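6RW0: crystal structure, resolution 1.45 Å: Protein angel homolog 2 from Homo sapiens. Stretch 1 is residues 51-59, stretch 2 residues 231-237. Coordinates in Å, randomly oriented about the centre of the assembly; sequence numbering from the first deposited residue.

Stretch 1 51-59: DFSVMSYNI
Stretch 2, residues 231-237: IVMCGDF

What fills the apolar centre? V54, with chi1 t, brings its CG1 to 3.6 Å from SG of C234, whose chi1 is m. The same V54 CG1 lies 4.2 Å from CG1 of V232, chi1 t, so one methyl touches two residues of the other strand. Farther toward the N-terminal end, F52 (chi1 p, chi2 -77°) meets CG2 of V232 with its ring edge, CE2 to CG2 being 4.3 Å.

How must the backbones run to allow this? Strands 51-58 and 231-236 point the same way, 19° apart, their axes approaching to 6.7 Å. CA-CA distances are 8.5 Å for V54-V232, 6.0 Å for S56-C234 and 7.0 Å for N58-D236. Extended phi/psi, such as -134/131 at V54 and -122/120 at V232, turn alternate side chains toward the partner.

What happens where the strands draw close? Small residues meet: S56 OG (chi1 t) sits 3.5 Å from CB of C234 and 3.6 Å from N of G235. At 154/-175, G235 has a backbone that calls for glycine, since a CB would jam against the preceding carbonyl oxygen.

What closes the polar edge? N58 and D236, both chi1 t, with chi2 -29° and -18°, join through a hydrogen bond from N58 ND2 to D236 OD2, 3.0 Å long at 141°.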

ATOM      1  N   ASP A  51     -15.279  -3.279 -15.677  1.00 22.72           N
ATOM      2  CA  ASP A  51     -15.219  -3.713 -14.267  1.00 22.50           C
ATOM      3  C   ASP A  51     -13.878  -4.407 -14.062  1.00 22.67           C
ATOM      4  O   ASP A  51     -13.456  -5.099 -14.948  1.00 25.03           O
ATOM      5  CB  ASP A  51     -16.362  -4.663 -13.918  1.00 24.94           C
ATOM      6  CG  ASP A  51     -17.727  -4.006 -13.850  1.00 28.27           C
ATOM      7  OD1 ASP A  51     -17.798  -2.804 -13.905  1.00 27.77           O
ATOM      8  OD2 ASP A  51     -18.697  -4.739 -13.735  1.00 29.32           O
ATOM      9  N   PHE A  52     -13.214  -4.169 -12.941  1.00 19.49           N
ATOM     10  CA  PHE A  52     -11.925  -4.820 -12.651  1.00 18.83           C
ATOM     11  C   PHE A  52     -11.753  -4.878 -11.146  1.00 18.19           C
ATOM     12  O   PHE A  52     -12.240  -4.035 -10.448  1.00 20.03           O
ATOM     13  CB  PHE A  52     -10.761  -4.092 -13.327  1.00 20.71           C
ATOM     14  CG  PHE A  52     -10.503  -2.708 -12.808  1.00 19.54           C
ATOM     15  CD1 PHE A  52     -11.297  -1.644 -13.176  1.00 19.89           C
ATOM     16  CD2 PHE A  52      -9.470  -2.480 -11.925  1.00 18.60           C
ATOM     17  CE1 PHE A  52     -11.053  -0.377 -12.688  1.00 20.41           C
ATOM     18  CE2 PHE A  52      -9.229  -1.211 -11.439  1.00 20.64           C
ATOM     19  CZ  PHE A  52     -10.017  -0.164 -11.821  1.00 21.38           C
ATOM     20  N   SER A  53     -11.034  -5.890 -10.717  1.00 18.77           N
ATOM     21  CA  SER A  53     -10.730  -6.102  -9.314  1.00 16.42           C
ATOM     22  C   SER A  53      -9.250  -5.884  -9.028  1.00 16.17           C
ATOM     23  O   SER A  53      -8.392  -6.063  -9.902  1.00 17.16           O
ATOM     24  CB  SER A  53     -11.135  -7.513  -8.878  1.00 18.06           C
ATOM     25  OG  SER A  53     -10.486  -8.490  -9.679  1.00 19.19           O
ATOM     26  N   VAL A  54      -8.972  -5.484  -7.787  1.00 17.58           N
ATOM     27  CA  VAL A  54      -7.635  -5.148  -7.314  1.00 16.30           C
ATOM     28  C   VAL A  54      -7.412  -5.802  -5.962  1.00 17.04           C
ATOM     29  O   VAL A  54      -8.232  -5.640  -5.047  1.00 17.94           O
ATOM     30  CB  VAL A  54      -7.435  -3.626  -7.166  1.00 17.29           C
ATOM     31  CG1 VAL A  54      -6.014  -3.318  -6.650  1.00 18.28           C
ATOM     32  CG2 VAL A  54      -7.699  -2.899  -8.454  1.00 18.15           C
ATOM     33  N   MET A  55      -6.290  -6.478  -5.840  1.00 16.48           N
ATOM     34  CA  MET A  55      -5.860  -7.102  -4.581  1.00 15.67           C
ATOM     35  C   MET A  55      -4.582  -6.405  -4.102  1.00 18.47           C
ATOM     36  O   MET A  55      -3.703  -6.238  -4.925  1.00 19.95           O
ATOM     37  CB  MET A  55      -5.559  -8.581  -4.783  1.00 18.68           C
ATOM     38  CG  MET A  55      -4.970  -9.208  -3.549  1.00 20.36           C
ATOM     39  SD  MET A  55      -4.564 -10.941  -3.793  1.00 26.20           S
ATOM     40  CE  MET A  55      -6.161 -11.667  -3.483  1.00 35.36           C
ATOM     41  N   SER A  56      -4.511  -5.985  -2.841  1.00 16.18           N
ATOM     42  CA  SER A  56      -3.296  -5.407  -2.222  1.00 15.28           C
ATOM     43  C   SER A  56      -2.869  -6.393  -1.138  1.00 13.98           C
ATOM     44  O   SER A  56      -3.687  -6.685  -0.301  1.00 15.87           O
ATOM     45  CB  SER A  56      -3.530  -4.038  -1.670  1.00 17.86           C
ATOM     46  OG  SER A  56      -2.318  -3.494  -1.204  1.00 19.14           O
ATOM     47  N   TYR A  57      -1.652  -6.907  -1.177  1.00 14.37           N
ATOM     48  CA  TYR A  57      -1.243  -7.945  -0.216  1.00 14.85           C
ATOM     49  C   TYR A  57       0.237  -7.800   0.143  1.00 13.47           C
ATOM     50  O   TYR A  57       1.050  -7.945  -0.741  1.00 13.73           O
ATOM     51  CB  TYR A  57      -1.500  -9.314  -0.853  1.00 14.38           C
ATOM     52  CG  TYR A  57      -1.530 -10.509   0.067  1.00 14.86           C
ATOM     53  CD1 TYR A  57      -1.468 -10.374   1.437  1.00 14.43           C
ATOM     54  CD2 TYR A  57      -1.682 -11.768  -0.460  1.00 15.23           C
ATOM     55  CE1 TYR A  57      -1.527 -11.480   2.264  1.00 15.78           C
ATOM     56  CE2 TYR A  57      -1.747 -12.882   0.351  1.00 15.15           C
ATOM     57  CZ  TYR A  57      -1.657 -12.737   1.716  1.00 15.30           C
ATOM     58  OH  TYR A  57      -1.718 -13.825   2.528  1.00 17.37           O
ATOM     59  N   ASN A  58       0.550  -7.571   1.413  1.00 13.26           N
ATOM     60  CA  ASN A  58       1.934  -7.633   1.921  1.00 13.50           C
ATOM     61  C   ASN A  58       2.112  -9.119   2.271  1.00 12.30           C
ATOM     62  O   ASN A  58       1.472  -9.557   3.192  1.00 13.77           O
ATOM     63  CB  ASN A  58       2.111  -6.682   3.098  1.00 13.72           C
ATOM     64  CG  ASN A  58       3.479  -6.802   3.725  1.00 15.58           C
ATOM     65  OD1 ASN A  58       4.076  -7.848   3.693  1.00 14.81           O
ATOM     66  ND2 ASN A  58       3.957  -5.728   4.311  1.00 15.13           N
ATOM     67  N   ILE A  59       2.931  -9.855   1.525  1.00 13.97           N
ATOM     68  CA  ILE A  59       3.004 -11.340   1.626  1.00 14.15           C
ATOM     69  C   ILE A  59       4.032 -11.811   2.652  1.00 14.09           C
ATOM     70  O   ILE A  59       4.081 -12.995   2.870  1.00 15.11           O
ATOM     71  CB  ILE A  59       3.235 -11.958   0.232  1.00 13.84           C
ATOM     72  CG1 ILE A  59       4.634 -11.682  -0.330  1.00 14.66           C
ATOM     73  CG2 ILE A  59       2.145 -11.508  -0.724  1.00 15.99           C
ATOM     74  CD1 ILE A  59       4.957 -12.486  -1.561  1.00 16.87           C
ATOM     75  N   ILE A 231      -7.327   6.611 -10.658  1.00 15.76           N
ATOM     76  CA  ILE A 231      -6.182   6.175  -9.864  1.00 15.94           C
ATOM     77  C   ILE A 231      -6.641   5.133  -8.858  1.00 16.86           C
ATOM     78  O   ILE A 231      -7.662   5.310  -8.187  1.00 17.26           O
ATOM     79  CB  ILE A 231      -5.560   7.365  -9.109  1.00 15.80           C
ATOM     80  CG1 ILE A 231      -4.966   8.351 -10.110  1.00 17.99           C
ATOM     81  CG2 ILE A 231      -4.506   6.914  -8.106  1.00 17.50           C
ATOM     82  CD1 ILE A 231      -4.910   9.753  -9.593  1.00 19.69           C
ATOM     83  N   VAL A 232      -5.867   4.062  -8.742  1.00 16.24           N
ATOM     84  CA  VAL A 232      -5.953   3.131  -7.626  1.00 15.11           C
ATOM     85  C   VAL A 232      -4.574   3.105  -6.987  1.00 14.72           C
ATOM     86  O   VAL A 232      -3.586   2.792  -7.661  1.00 15.67           O
ATOM     87  CB  VAL A 232      -6.386   1.726  -8.073  1.00 16.22           C
ATOM     88  CG1 VAL A 232      -6.488   0.823  -6.851  1.00 19.04           C
ATOM     89  CG2 VAL A 232      -7.712   1.779  -8.793  1.00 18.33           C
ATOM     90  N   MET A 233      -4.500   3.478  -5.708  1.00 14.57           N
ATOM     91  CA  MET A 233      -3.244   3.579  -4.969  1.00 13.91           C
ATOM     92  C   MET A 233      -3.306   2.614  -3.794  1.00 14.25           C
ATOM     93  O   MET A 233      -4.090   2.818  -2.858  1.00 15.37           O
ATOM     94  CB  MET A 233      -2.975   5.009  -4.503  1.00 15.17           C
ATOM     95  CG  MET A 233      -1.690   5.141  -3.693  1.00 16.79           C
ATOM     96  SD  MET A 233      -1.287   6.830  -3.209  1.00 17.73           S
ATOM     97  CE  MET A 233      -2.470   7.124  -1.895  1.00 18.23           C
ATOM     98  N   CYS A 234      -2.498   1.562  -3.866  1.00 15.27           N
ATOM     99  CA  CYS A 234      -2.469   0.503  -2.872  1.00 15.70           C
ATOM    100  C   CYS A 234      -1.181   0.547  -2.073  1.00 14.12           C
ATOM    101  O   CYS A 234      -0.162   1.083  -2.516  1.00 16.19           O
ATOM    102  CB  CYS A 234      -2.489  -0.866  -3.548  1.00 17.82           C
ATOM    103  SG  CYS A 234      -3.946  -1.199  -4.531  1.00 20.94           S
ATOM    104  N   GLY A 235      -1.206  -0.084  -0.919  1.00 15.56           N
ATOM    105  CA  GLY A 235       0.057  -0.421  -0.294  1.00 17.21           C
ATOM    106  C   GLY A 235      -0.035  -0.553   1.208  1.00 13.94           C
ATOM    107  O   GLY A 235      -1.099  -0.462   1.822  1.00 14.60           O
ATOM    108  N   ASP A 236       1.147  -0.767   1.785  1.00 13.82           N
ATOM    109  CA  ASP A 236       1.377  -0.788   3.224  1.00 13.16           C
ATOM    110  C   ASP A 236       1.986   0.564   3.561  1.00 14.05           C
ATOM    111  O   ASP A 236       3.145   0.844   3.228  1.00 14.91           O
ATOM    112  CB  ASP A 236       2.289  -1.953   3.585  1.00 14.98           C
ATOM    113  CG  ASP A 236       2.575  -2.037   5.068  1.00 15.02           C
ATOM    114  OD1 ASP A 236       2.367  -1.037   5.784  1.00 15.49           O
ATOM    115  OD2 ASP A 236       3.042  -3.110   5.529  1.00 15.94           O
ATOM    116  N   PHE A 237       1.180   1.425   4.175  1.00 13.34           N
ATOM    117  CA  PHE A 237       1.572   2.795   4.500  1.00 13.22           C
ATOM    118  C   PHE A 237       2.132   2.921   5.906  1.00 13.04           C
ATOM    119  O   PHE A 237       2.577   4.008   6.289  1.00 13.44           O
ATOM    120  CB  PHE A 237       0.390   3.763   4.275  1.00 14.01           C
ATOM    121  CG  PHE A 237       0.028   3.923   2.817  1.00 14.02           C
ATOM    122  CD1 PHE A 237      -0.673   2.931   2.146  1.00 14.94           C
ATOM    123  CD2 PHE A 237       0.424   5.048   2.113  1.00 15.78           C
ATOM    124  CE1 PHE A 237      -0.968   3.050   0.810  1.00 15.46           C
ATOM    125  CE2 PHE A 237       0.113   5.181   0.772  1.00 17.52           C
ATOM    126  CZ  PHE A 237      -0.576   4.178   0.119  1.00 17.51           C
TER